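Local coordinates for Non-structural protein 3 (Porcine deltacoronavirus, PDB 6LN0) that joins a macro domain to a papain-like protease domain in one viral polypeptide and probably binds ADP-ribose and cleaves viral polyprotein and ubiquitin-like substrates, at residues N36-N41 and C61-I67. Numbering follows the deposited sequence.
Sequences NAQLTN and CNSVAPI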
loop_
_atom_site.group_PDB
_atom_site.type_symbol
_atom_site.label_atom_id
_atom_site.label_comp_id
_atom_site.label_asym_id
_atom_site.label_seq_id
_atom_site.Cartn_x
_atom_site.Cartn_y
_atom_site.Cartn_z
ATOM N N ASN A 36 43.137 -20.990 11.115
ATOM C CA ASN A 36 43.070 -22.432 11.279
ATOM C C ASN A 36 43.458 -22.773 12.709
ATOM O O ASN A 36 44.008 -21.946 13.428
ATOM C CB ASN A 36 43.986 -23.143 10.283
ATOM C CG ASN A 36 45.439 -22.765 10.459
ATOM O OD1 ASN A 36 46.092 -23.193 11.415
ATOM N ND2 ASN A 36 45.957 -21.948 9.535
ATOM N N ALA A 37 43.148 -24.002 13.122
ATOM C CA ALA A 37 43.405 -24.403 14.502
ATOM C C ALA A 37 44.872 -24.262 14.896
ATOM O O ALA A 37 45.165 -24.133 16.093
ATOM C CB ALA A 37 42.952 -25.844 14.738
ATOM N N GLN A 38 45.797 -24.271 13.927
ATOM C CA GLN A 38 47.224 -24.157 14.202
ATOM C C GLN A 38 47.744 -22.736 14.061
ATOM O O GLN A 38 48.956 -22.525 14.152
ATOM C CB GLN A 38 48.025 -25.080 13.281
ATOM C CG GLN A 38 48.299 -26.434 13.872
ATOM C CD GLN A 38 47.095 -27.343 13.768
ATOM O OE1 GLN A 38 46.190 -27.107 12.953
ATOM N NE2 GLN A 38 47.066 -28.385 14.599
ATOM N N LEU A 39 46.861 -21.764 13.819
ATOM C CA LEU A 39 47.229 -20.342 13.757
ATOM C C LEU A 39 48.466 -20.110 12.895
ATOM O O LEU A 39 49.219 -19.156 13.090
ATOM C CB LEU A 39 47.430 -19.762 15.159
ATOM C CG LEU A 39 46.273 -20.062 16.120
ATOM C CD1 LEU A 39 46.738 -20.013 17.574
ATOM C CD2 LEU A 39 45.093 -19.126 15.866
ATOM N N THR A 40 48.676 -20.983 11.921
ATOM C CA THR A 40 49.793 -20.814 11.011
ATOM C C THR A 40 49.756 -19.473 10.294
ATOM O O THR A 40 50.787 -19.035 9.783
ATOM C CB THR A 40 49.802 -21.959 9.992
ATOM O OG1 THR A 40 48.792 -21.725 9.005
ATOM C CG2 THR A 40 49.505 -23.280 10.676
ATOM N N ASN A 41 48.608 -18.806 10.258
ATOM C CA ASN A 41 48.426 -17.591 9.464
ATOM C C ASN A 41 49.005 -17.762 8.062
ATOM O O ASN A 41 49.783 -16.937 7.575
ATOM C CB ASN A 41 49.031 -16.377 10.165
ATOM C CG ASN A 41 48.224 -15.945 11.366
ATOM O OD1 ASN A 41 47.069 -15.522 11.236
ATOM N ND2 ASN A 41 48.819 -16.054 12.541
ATOM N N CYS A 61 51.352 -17.108 19.015
ATOM C CA CYS A 61 50.383 -18.038 18.425
ATOM C C CYS A 61 50.917 -19.467 18.390
ATOM O O CYS A 61 50.162 -20.424 18.631
ATOM C CB CYS A 61 49.982 -17.587 17.017
ATOM S SG CYS A 61 49.034 -16.051 16.968
ATOM N N ASN A 62 52.214 -19.640 18.076
ATOM C CA ASN A 62 52.775 -20.993 18.016
ATOM C C ASN A 62 52.828 -21.635 19.398
ATOM O O ASN A 62 52.569 -22.839 19.535
ATOM C CB ASN A 62 54.171 -20.987 17.387
ATOM C CG ASN A 62 54.193 -20.355 16.017
ATOM O OD1 ASN A 62 53.244 -20.473 15.247
ATOM N ND2 ASN A 62 55.270 -19.650 15.714
ATOM N N SER A 63 53.184 -20.853 20.425
ATOM C CA SER A 63 53.113 -21.328 21.808
ATOM C C SER A 63 51.780 -22.010 22.094
ATOM O O SER A 63 51.740 -23.151 22.570
ATOM C CB SER A 63 53.290 -20.154 22.775
ATOM O OG SER A 63 54.292 -19.271 22.307
ATOM N N VAL A 64 50.668 -21.314 21.805
ATOM C CA VAL A 64 49.349 -21.816 22.203
ATOM C C VAL A 64 48.787 -22.812 21.198
ATOM O O VAL A 64 47.828 -23.531 21.520
ATOM C CB VAL A 64 48.431 -20.614 22.515
ATOM C CG1 VAL A 64 49.049 -19.808 23.642
ATOM C CG2 VAL A 64 48.215 -19.707 21.313
ATOM N N ALA A 65 49.371 -22.882 20.000
ATOM C CA ALA A 65 49.555 -24.155 19.300
ATOM C C ALA A 65 48.211 -24.587 18.708
ATOM O O ALA A 65 47.732 -23.848 17.844
ATOM C CB ALA A 65 50.254 -25.149 20.246
ATOM N N PRO A 66 47.543 -25.700 19.054
ATOM C CA PRO A 66 46.209 -25.847 18.461
ATOM C C PRO A 66 45.147 -25.212 19.345
ATOM O O PRO A 66 45.174 -25.338 20.572
ATOM C CB PRO A 66 46.033 -27.369 18.377
ATOM C CG PRO A 66 46.694 -27.858 19.589
ATOM C CD PRO A 66 47.860 -26.916 19.847
ATOM N N ILE A 67 44.210 -24.497 18.714
ATOM C CA ILE A 67 43.090 -23.874 19.420
ATOM C C ILE A 67 41.800 -24.577 19.033
ATOM O O ILE A 67 41.527 -24.802 17.844
ATOM C CB ILE A 67 42.976 -22.362 19.147
ATOM C CG1 ILE A 67 42.769 -22.064 17.661
ATOM C CG2 ILE A 67 44.170 -21.628 19.717
ATOM C CD1 ILE A 67 42.174 -20.680 17.404
#
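Backbone N of Ile67 reaches across to carbonyl O of Ala37 in one hydrogen bond of 2.8 Å, with an N-H...O angle of 155°. The bond ties two loops of the macro domain: the one leading from strand 29-34 to helix 44-53, and the turn where helix 55-64 ends and the chain heads for strand 71-74. CA of Pro66 adds a CA-H...O contact to the same Ala37 O at 3.1 Å, so two neighbouring residues converge on one carbonyl. Ala37 lies in a type I turn from Asn36 to Leu39, closed by the backbone bond from Leu39 N to Asn36 O. The buried Leu39 carries most of the side-chain packing. Its CD2 meets CD1 of Ile67 at 3.6 Å, the two side chains crossing at about a right angle, while CD1 lies near CG2 of both Ile67 and Val64; Leu71 of strand 71-74 touches Leu39 and Val64 as well. The chi1 of Ile67, 60°, brings CG1 to 3.5 Å from Ala37 O and leaves CG2 beside Leu39 CD1. Within 36-41, Asn36 ND2 donates to Thr40 OG1 at 2.9 Å, the hydroxyl lying 18° out of the amide plane. On the helix side, CB of Leu39 rests 3.8 Å from CB of Cys61.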